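Local coordinates for protein TruD (Uncultured prochloron, PDB 4BS9) that probably works as an ATP-dependent, zinc-containing heterocyclase that forms heterocycles in the precursor peptides of cyanobactins such as trunkamide, at residues C209-A214 against Q317-G322; E325-R330 against Q440-R445; R572-L577 against L682-S687. All coordinates share one frame; numbering follows the deposited sequence.

Contact 1. Residues C209-A214 against Q317-G322. With ZN (zinc ion), chain B.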
loop_
_atom_site.group_PDB
_atom_site.type_symbol
_atom_site.label_atom_id
_atom_site.label_comp_id
_atom_site.label_asym_id
_atom_site.label_seq_id
_atom_site.Cartn_x
_atom_site.Cartn_y
_atom_site.Cartn_z
ATOM N N CYS A 209 -29.230 -1.617 -4.305
ATOM C CA CYS A 209 -29.865 -1.607 -5.616
ATOM C C CYS A 209 -28.981 -0.757 -6.534
ATOM O O CYS A 209 -27.976 -0.191 -6.088
ATOM C CB CYS A 209 -31.298 -1.095 -5.514
ATOM S SG CYS A 209 -31.383 0.677 -5.404
ATOM N N TRP A 210 -29.350 -0.674 -7.806
ATOM C CA TRP A 210 -28.620 0.159 -8.759
ATOM C C TRP A 210 -28.619 1.632 -8.383
ATOM O O TRP A 210 -27.632 2.343 -8.613
ATOM C CB TRP A 210 -29.221 0.031 -10.145
ATOM C CG TRP A 210 -28.733 1.075 -11.066
ATOM C CD1 TRP A 210 -27.589 1.045 -11.802
ATOM C CD2 TRP A 210 -29.364 2.325 -11.343
ATOM N NE1 TRP A 210 -27.473 2.196 -12.528
ATOM C CE2 TRP A 210 -28.553 3.000 -12.264
ATOM C CE3 TRP A 210 -30.538 2.942 -10.898
ATOM C CZ2 TRP A 210 -28.880 4.255 -12.753
ATOM C CZ3 TRP A 210 -30.859 4.184 -11.380
ATOM C CH2 TRP A 210 -30.037 4.828 -12.296
ATOM N N HIS A 211 -29.744 2.092 -7.847
ATOM C CA HIS A 211 -29.858 3.441 -7.279
ATOM C C HIS A 211 -28.923 3.704 -6.076
ATOM O O HIS A 211 -28.509 4.856 -5.834
ATOM C CB HIS A 211 -31.317 3.747 -6.925
ATOM C CG HIS A 211 -31.567 5.181 -6.614
ATOM N ND1 HIS A 211 -32.742 5.620 -6.049
ATOM C CD2 HIS A 211 -30.771 6.276 -6.735
ATOM C CE1 HIS A 211 -32.664 6.925 -5.844
ATOM N NE2 HIS A 211 -31.482 7.346 -6.260
ATOM N N CYS A 212 -28.557 2.662 -5.335
ATOM C CA CYS A 212 -27.535 2.837 -4.291
ATOM C C CYS A 212 -26.229 3.260 -4.940
ATOM O O CYS A 212 -25.537 4.189 -4.490
ATOM C CB CYS A 212 -27.350 1.553 -3.476
ATOM S SG CYS A 212 -28.791 1.146 -2.459
ATOM N N LEU A 213 -25.924 2.562 -6.028
ATOM C CA LEU A 213 -24.745 2.821 -6.836
ATOM C C LEU A 213 -24.838 4.210 -7.481
ATOM O O LEU A 213 -23.940 5.032 -7.351
ATOM C CB LEU A 213 -24.614 1.726 -7.898
ATOM C CG LEU A 213 -23.618 2.006 -9.018
ATOM C CD1 LEU A 213 -22.195 1.770 -8.535
ATOM C CD2 LEU A 213 -23.920 1.142 -10.224
ATOM N N ALA A 214 -25.953 4.473 -8.141
ATOM C CA ALA A 214 -26.102 5.682 -8.925
ATOM C C ALA A 214 -26.012 6.996 -8.142
ATOM O O ALA A 214 -25.414 7.925 -8.656
ATOM C CB ALA A 214 -27.399 5.632 -9.717
ATOM N N GLN A 317 -31.032 4.639 3.499
ATOM C CA GLN A 317 -32.055 5.640 3.176
ATOM C C GLN A 317 -32.355 5.718 1.678
ATOM O O GLN A 317 -32.890 6.714 1.178
ATOM C CB GLN A 317 -31.616 7.013 3.692
ATOM C CG GLN A 317 -30.463 7.619 2.918
ATOM C CD GLN A 317 -29.111 7.181 3.422
ATOM O OE1 GLN A 317 -28.827 5.983 3.546
ATOM N NE2 GLN A 317 -28.254 8.162 3.716
ATOM N N CYS A 318 -31.987 4.676 0.962
ATOM C CA CYS A 318 -32.130 4.691 -0.454
ATOM C C CYS A 318 -33.587 4.879 -0.765
ATOM O O CYS A 318 -34.407 4.077 -0.338
ATOM C CB CYS A 318 -31.658 3.376 -1.040
ATOM S SG CYS A 318 -32.042 3.326 -2.778
ATOM N N PRO A 319 -33.933 5.943 -1.496
ATOM C CA PRO A 319 -35.339 6.150 -1.870
ATOM C C PRO A 319 -35.974 4.950 -2.587
ATOM O O PRO A 319 -37.135 4.669 -2.375
ATOM C CB PRO A 319 -35.288 7.349 -2.818
ATOM C CG PRO A 319 -34.008 8.038 -2.515
ATOM C CD PRO A 319 -33.053 6.994 -2.027
ATOM N N THR A 320 -35.220 4.251 -3.417
ATOM C CA THR A 320 -35.764 3.106 -4.139
ATOM C C THR A 320 -35.880 1.834 -3.275
ATOM O O THR A 320 -36.956 1.249 -3.201
ATOM C CB THR A 320 -34.956 2.810 -5.420
ATOM O OG1 THR A 320 -35.037 3.932 -6.296
ATOM C CG2 THR A 320 -35.508 1.623 -6.140
ATOM N N CYS A 321 -34.795 1.396 -2.640
ATOM C CA CYS A 321 -34.824 0.127 -1.909
ATOM C C CYS A 321 -34.703 0.256 -0.383
ATOM O O CYS A 321 -34.544 -0.743 0.301
ATOM C CB CYS A 321 -33.739 -0.799 -2.444
ATOM S SG CYS A 321 -32.116 -0.496 -1.727
ATOM N N GLY A 322 -34.820 1.466 0.144
ATOM C CA GLY A 322 -34.663 1.698 1.573
ATOM C C GLY A 322 -35.746 2.592 2.147
ATOM O O GLY A 322 -36.884 2.551 1.691
HETATM ZN ZN ZN B . -31.086 1.171 -3.112
#

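Contact 2. Residues E325-R330 against Q440-R445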
loop_
_atom_site.group_PDB
_atom_site.type_symbol
_atom_site.label_atom_id
_atom_site.label_comp_id
_atom_site.label_asym_id
_atom_site.label_seq_id
_atom_site.Cartn_x
_atom_site.Cartn_y
_atom_site.Cartn_z
ATOM N N GLU A 325 -37.641 8.445 4.212
ATOM C CA GLU A 325 -38.027 9.373 5.282
ATOM C C GLU A 325 -37.081 9.354 6.473
ATOM O O GLU A 325 -37.265 10.132 7.398
ATOM C CB GLU A 325 -39.430 9.095 5.785
ATOM C CG GLU A 325 -40.447 8.938 4.680
ATOM C CD GLU A 325 -41.887 9.229 5.097
ATOM O OE1 GLU A 325 -42.315 8.879 6.228
ATOM O OE2 GLU A 325 -42.617 9.793 4.254
ATOM N N THR A 326 -36.069 8.487 6.441
ATOM C CA THR A 326 -35.119 8.348 7.544
ATOM C C THR A 326 -34.635 9.680 8.131
ATOM O O THR A 326 -34.827 9.943 9.310
ATOM C CB THR A 326 -33.896 7.533 7.094
ATOM O OG1 THR A 326 -34.339 6.300 6.531
ATOM C CG2 THR A 326 -32.968 7.235 8.239
ATOM N N LEU A 327 -34.013 10.517 7.314
ATOM C CA LEU A 327 -33.497 11.767 7.826
ATOM C C LEU A 327 -34.627 12.733 8.157
ATOM O O LEU A 327 -34.591 13.422 9.170
ATOM C CB LEU A 327 -32.516 12.385 6.826
ATOM C CG LEU A 327 -31.201 11.629 6.604
ATOM C CD1 LEU A 327 -30.266 12.463 5.746
ATOM C CD2 LEU A 327 -30.526 11.302 7.922
ATOM N N GLN A 328 -35.637 12.782 7.301
ATOM C CA GLN A 328 -36.841 13.559 7.595
ATOM C C GLN A 328 -37.296 13.275 9.037
ATOM O O GLN A 328 -37.462 14.175 9.840
ATOM C CB GLN A 328 -37.931 13.224 6.564
ATOM C CG GLN A 328 -39.298 13.818 6.844
ATOM C CD GLN A 328 -39.300 15.349 6.956
ATOM O OE1 GLN A 328 -38.520 16.053 6.288
ATOM N NE2 GLN A 328 -40.210 15.875 7.787
ATOM N N ARG A 329 -37.438 12.003 9.369
ATOM C CA ARG A 329 -37.870 11.581 10.705
ATOM C C ARG A 329 -36.915 12.035 11.811
ATOM O O ARG A 329 -37.334 12.699 12.760
ATOM C CB ARG A 329 -38.017 10.054 10.735
ATOM C CG ARG A 329 -38.667 9.493 11.987
ATOM C CD ARG A 329 -39.193 8.068 11.769
ATOM N NE ARG A 329 -38.173 7.206 11.174
ATOM C CZ ARG A 329 -38.142 6.793 9.906
ATOM N NH1 ARG A 329 -39.114 7.109 9.038
ATOM N NH2 ARG A 329 -37.121 6.039 9.507
ATOM N N ARG A 330 -35.638 11.685 11.669
ATOM C CA ARG A 330 -34.638 11.933 12.703
ATOM C C ARG A 330 -34.536 13.415 13.015
ATOM O O ARG A 330 -34.359 13.824 14.164
ATOM C CB ARG A 330 -33.263 11.363 12.283
ATOM C CG ARG A 330 -32.065 12.020 12.966
ATOM C CD ARG A 330 -30.835 11.128 13.159
ATOM N NE ARG A 330 -30.042 10.847 11.956
ATOM C CZ ARG A 330 -29.356 11.744 11.245
ATOM N NH1 ARG A 330 -29.364 13.034 11.556
ATOM N NH2 ARG A 330 -28.669 11.349 10.195
ATOM N N GLN A 440 -28.903 16.341 -0.312
ATOM C CA GLN A 440 -29.299 15.255 -1.156
ATOM C C GLN A 440 -30.739 15.398 -1.614
ATOM O O GLN A 440 -31.056 15.002 -2.717
ATOM C CB GLN A 440 -29.084 13.914 -0.447
ATOM C CG GLN A 440 -27.610 13.552 -0.280
ATOM C CD GLN A 440 -27.385 12.159 0.284
ATOM O OE1 GLN A 440 -28.324 11.361 0.453
ATOM N NE2 GLN A 440 -26.134 11.862 0.600
ATOM N N GLY A 441 -31.614 15.962 -0.798
ATOM C CA GLY A 441 -33.049 15.880 -1.075
ATOM C C GLY A 441 -33.894 15.263 0.039
ATOM O O GLY A 441 -35.060 15.624 0.161
ATOM N N ASP A 442 -33.306 14.377 0.866
ATOM C CA ASP A 442 -33.996 13.708 2.015
ATOM C C ASP A 442 -34.008 14.497 3.338
ATOM O O ASP A 442 -34.610 14.054 4.323
ATOM C CB ASP A 442 -33.385 12.323 2.291
ATOM C CG ASP A 442 -31.866 12.356 2.396
ATOM O OD1 ASP A 442 -31.302 13.466 2.246
ATOM O OD2 ASP A 442 -31.221 11.291 2.611
ATOM N N GLU A 443 -33.376 15.664 3.359
ATOM C CA GLU A 443 -33.127 16.384 4.607
ATOM C C GLU A 443 -34.421 16.907 5.261
ATOM O O GLU A 443 -35.353 17.307 4.584
ATOM C CB GLU A 443 -32.163 17.565 4.365
ATOM C CG GLU A 443 -30.754 17.206 3.884
ATOM C CD GLU A 443 -30.684 16.720 2.436
ATOM O OE1 GLU A 443 -31.627 16.959 1.642
ATOM O OE2 GLU A 443 -29.665 16.092 2.082
ATOM N N PRO A 444 -34.468 16.933 6.595
ATOM C CA PRO A 444 -35.679 17.395 7.274
ATOM C C PRO A 444 -36.004 18.858 6.999
ATOM O O PRO A 444 -35.120 19.716 7.091
ATOM C CB PRO A 444 -35.333 17.200 8.755
ATOM C CG PRO A 444 -33.845 17.293 8.795
ATOM C CD PRO A 444 -33.411 16.581 7.560
ATOM N N ARG A 445 -37.265 19.147 6.685
ATOM C CA ARG A 445 -37.662 20.533 6.451
ATOM C C ARG A 445 -39.163 20.773 6.489
ATOM O O ARG A 445 -39.938 19.841 6.359
ATOM C CB ARG A 445 -37.132 20.999 5.107
ATOM C CG ARG A 445 -37.519 20.098 3.955
ATOM C CD ARG A 445 -36.568 20.366 2.822
ATOM N NE ARG A 445 -36.990 19.799 1.554
ATOM C CZ ARG A 445 -36.592 18.631 1.068
ATOM N NH1 ARG A 445 -35.773 17.837 1.758
ATOM N NH2 ARG A 445 -37.033 18.246 -0.131
#

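Contact 3. Residues R572-L577 against L682-S687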
loop_
_atom_site.group_PDB
_atom_site.type_symbol
_atom_site.label_atom_id
_atom_site.label_comp_id
_atom_site.label_asym_id
_atom_site.label_seq_id
_atom_site.Cartn_x
_atom_site.Cartn_y
_atom_site.Cartn_z
ATOM N N ARG A 572 -3.169 43.358 22.045
ATOM C CA ARG A 572 -3.527 42.246 22.896
ATOM C C ARG A 572 -2.331 41.815 23.741
ATOM O O ARG A 572 -1.185 41.975 23.313
ATOM C CB ARG A 572 -4.014 41.134 21.976
ATOM C CG ARG A 572 -5.050 40.210 22.557
ATOM C CD ARG A 572 -6.444 40.803 22.708
ATOM N NE ARG A 572 -6.948 40.470 24.046
ATOM C CZ ARG A 572 -7.308 41.356 24.977
ATOM N NH1 ARG A 572 -7.297 42.665 24.717
ATOM N NH2 ARG A 572 -7.712 40.932 26.174
ATOM N N PRO A 573 -2.573 41.289 24.959
ATOM C CA PRO A 573 -1.417 40.857 25.756
ATOM C C PRO A 573 -0.807 39.540 25.304
ATOM O O PRO A 573 -1.500 38.663 24.817
ATOM C CB PRO A 573 -2.017 40.661 27.140
ATOM C CG PRO A 573 -3.398 40.227 26.841
ATOM C CD PRO A 573 -3.815 41.158 25.743
ATOM N N ALA A 574 0.489 39.403 25.508
ATOM C CA ALA A 574 1.193 38.197 25.137
ATOM C C ALA A 574 1.119 37.170 26.262
ATOM O O ALA A 574 0.591 37.447 27.333
ATOM C CB ALA A 574 2.638 38.533 24.805
ATOM N N VAL A 575 1.673 35.992 26.009
ATOM C CA VAL A 575 1.514 34.859 26.881
ATOM C C VAL A 575 2.882 34.372 27.303
ATOM O O VAL A 575 3.677 33.985 26.459
ATOM C CB VAL A 575 0.782 33.727 26.134
ATOM C CG1 VAL A 575 0.655 32.494 27.007
ATOM C CG2 VAL A 575 -0.596 34.185 25.675
ATOM N N ASP A 576 3.155 34.396 28.607
ATOM C CA ASP A 576 4.367 33.778 29.151
ATOM C C ASP A 576 4.245 32.260 28.998
ATOM O O ASP A 576 3.493 31.603 29.723
ATOM C CB ASP A 576 4.574 34.165 30.625
ATOM C CG ASP A 576 5.943 33.763 31.161
ATOM O OD1 ASP A 576 6.737 33.145 30.415
ATOM O OD2 ASP A 576 6.221 34.077 32.342
ATOM N N LEU A 577 4.999 31.715 28.051
ATOM C CA LEU A 577 4.933 30.300 27.735
ATOM C C LEU A 577 5.599 29.446 28.793
ATOM O O LEU A 577 5.127 28.354 29.078
ATOM C CB LEU A 577 5.566 30.032 26.381
ATOM C CG LEU A 577 4.948 30.887 25.269
ATOM C CD1 LEU A 577 5.764 30.734 23.996
ATOM C CD2 LEU A 577 3.477 30.558 25.028
ATOM N N LEU A 682 -0.769 43.354 15.866
ATOM C CA LEU A 682 0.135 42.195 15.920
ATOM C C LEU A 682 1.215 42.341 16.988
ATOM O O LEU A 682 1.994 41.405 17.253
ATOM C CB LEU A 682 0.837 41.996 14.579
ATOM C CG LEU A 682 -0.051 41.873 13.353
ATOM C CD1 LEU A 682 0.793 41.825 12.094
ATOM C CD2 LEU A 682 -0.898 40.631 13.472
ATOM N N VAL A 683 1.294 43.527 17.563
ATOM C CA VAL A 683 2.261 43.798 18.595
ATOM C C VAL A 683 1.584 43.619 19.945
ATOM O O VAL A 683 0.427 44.009 20.141
ATOM C CB VAL A 683 2.813 45.222 18.475
ATOM C CG1 VAL A 683 3.883 45.466 19.525
ATOM C CG2 VAL A 683 3.369 45.459 17.079
ATOM N N ALA A 684 2.311 43.012 20.871
ATOM C CA ALA A 684 1.806 42.801 22.214
ATOM C C ALA A 684 1.701 44.134 22.947
ATOM O O ALA A 684 2.557 45.015 22.804
ATOM C CB ALA A 684 2.708 41.846 22.979
ATOM N N ASP A 685 0.635 44.268 23.723
ATOM C CA ASP A 685 0.404 45.433 24.561
ATOM C C ASP A 685 1.340 45.423 25.781
ATOM O O ASP A 685 1.166 44.623 26.700
ATOM C CB ASP A 685 -1.056 45.414 25.008
ATOM C CG ASP A 685 -1.451 46.638 25.777
ATOM O OD1 ASP A 685 -0.548 47.406 26.177
ATOM O OD2 ASP A 685 -2.671 46.825 25.984
ATOM N N ALA A 686 2.333 46.315 25.777
ATOM C CA ALA A 686 3.316 46.415 26.870
ATOM C C ALA A 686 2.692 47.005 28.131
ATOM O O ALA A 686 3.201 46.809 29.242
ATOM C CB ALA A 686 4.516 47.254 26.442
ATOM N N SER A 687 1.581 47.719 27.944
ATOM C CA SER A 687 0.824 48.323 29.046
ATOM C C SER A 687 -0.051 47.306 29.793
ATOM O O SER A 687 -0.886 47.678 30.613
ATOM C CB SER A 687 -0.061 49.468 28.520
ATOM O OG SER A 687 -1.329 48.997 28.087
#

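Contact 1. Residues C209-A214 against Q317-G322
Cys209 and Cys212 meet Cys318 and Cys321 around a zinc ion, each SG lying 2.4 Å from the metal. The four sulfurs stand at the corners of a nearly regular tetrahedron; across the two segments Cys209 SG is 3.8 Å from Cys318 SG. Each of the two CxxC pairs supplies its sulfurs through different rotamers. In Cys209 and Cys321 the SG sits between the backbone N and the carbonyl carbon (chi1 79° and 83°), whereas Cys318 holds its sulfur anti to the backbone N.

Backbone N-H groups support the metal thiolates from a second shell. Cys321 N donates to Cys318 SG at 3.4 Å in an almost straight bond (176°), and Cys209 N donates to Cys212 SG. Such bonds would be expected to spread the negative charge of the sulfurs. Cys209 is also the N-cap of the helix that carries Cys212, and the helix start is likely to favour the thiolate form as well. The Cys-Pro-Thr-Cys-Gly turn has the form of a zinc knuckle.

Beside the metal, one polar bond joins the segments: His211 ND1 and Thr320 OG1 are 2.9 Å apart, the hydroxyl lying at the ring edge near its plane. The same ring meets Pro319 by van der Waals packing, His211 CE1 lying 3.8 Å from Pro319 CG, and the two side chains cross at about a right angle. Cys318 SG lies obliquely to the imidazole, 4.6 Å from its centroid.

The zinc thus fastens the start of helix 210-217 to the loop between strand 306-311 and helix 326-332. Helix 172-182 touches both segments, Asn176 packing on Cys209 and Thr320, while Trp210 reaches back to Trp186 and Leu188 of strand 186-190.

Contact 2. Residues E325-R330 against Q440-R445
Gln328 extends its CG anti to the backbone N (chi1 172°) and then bends at chi2 (58°), a course that carries the amide toward Pro444 and Arg445. Its OE1 lies 3.3 Å from Pro444 CA and accepts a weak hydrogen bond from Arg445 N at 3.4 Å. Leu327, with CG anti to its carbonyl carbon, sets CD1 against the carboxylate of Asp442, 3.5 Å from OD2, the two side chains meeting at a slant. The charge of that carboxylate is met from outside the two segments, OD1 forming a salt bridge with Arg729. Between these two pairs the Pro444 ring rests on the helix backbone, Pro444 CD lying 3.7 Å from Leu327 O.

The loop is braced from within. Arg445 NH1 bonds Gly441 O at 2.8 Å and also Glu443 O, while the Glu443 carboxylate accepts from the backbone N of Gln440 and Gly441 and pairs with Arg729 too.

This is a loop docked on the first turn of a short helix: helix 326-332, just after the zinc-binding loop, packs on the segment leading into strand 446-449 of the antiparallel sheet in the YcaO region.

Contact 3. Residues R572-L577 against L682-S687
The carbonyl oxygen of Arg572 is approached by two successive residues of the other segment. Asp685 N donates to it at 3.0 Å with a nearly straight N-H···O angle of 166°, the donor standing well above the carbonyl plane. A CA-H···O contact from Ala684 adds to it, with Ala684 CA 3.3 Å from the same Arg572 O. Two residues along from Arg572, Ala574 CB meets Ala684 CB at 3.8 Å, an apolar contact, while Asp685 CB packs against the Arg572 carbonyl, 3.8 Å from its O.

Asp685 holds CG anti to its backbone N (chi1 -175°), and the carboxylate serves its own segment. OD1 accepts from Ser687 N at 2.8 Å, which makes an Asx turn, and also from the Ser687 hydroxyl, OG lying 2.6 Å from OD1. The two donors come in on different sides of that oxygen, the hydroxyl syn and the N-H anti. An alanine in place of Asp685 would probably leave Ser687 N and OG without this acceptor and the turn freer to open.

On the other side of the contact, the Arg572 guanidinium folds back over its neighbour, with Pro573 CD over the centre of one face. Strand 597-603 lies alongside, Leu602 touching Ala684 and Val601 touching Val575, and Ala574 and Asp576 pair through their backbones with Lys691, farther along the loop that carries Asp685.

How the contacts relate
From the N terminus, contact 1 closes a loop of 102 residues, which includes the long helix 257-283 and the last strands of the seven-stranded mixed sheet. Contact 2 opens three residues later and closes 109 residues, mostly irregular or unmodelled, at the entry to strand 446-449. Contact 3 closes the third loop, far along in the YcaO region. The three follow in series, with no nesting or crossing. Contacts 1 and 2 are neighbours, their centres about 15 Å apart, and touch where Gln317 packs on Asp442 and Thr326; together they link the zinc-bearing part to the YcaO region. Contact 3 stands apart, its centre about 57 Å from that of contact 1, joining two loops beside strand 597-603.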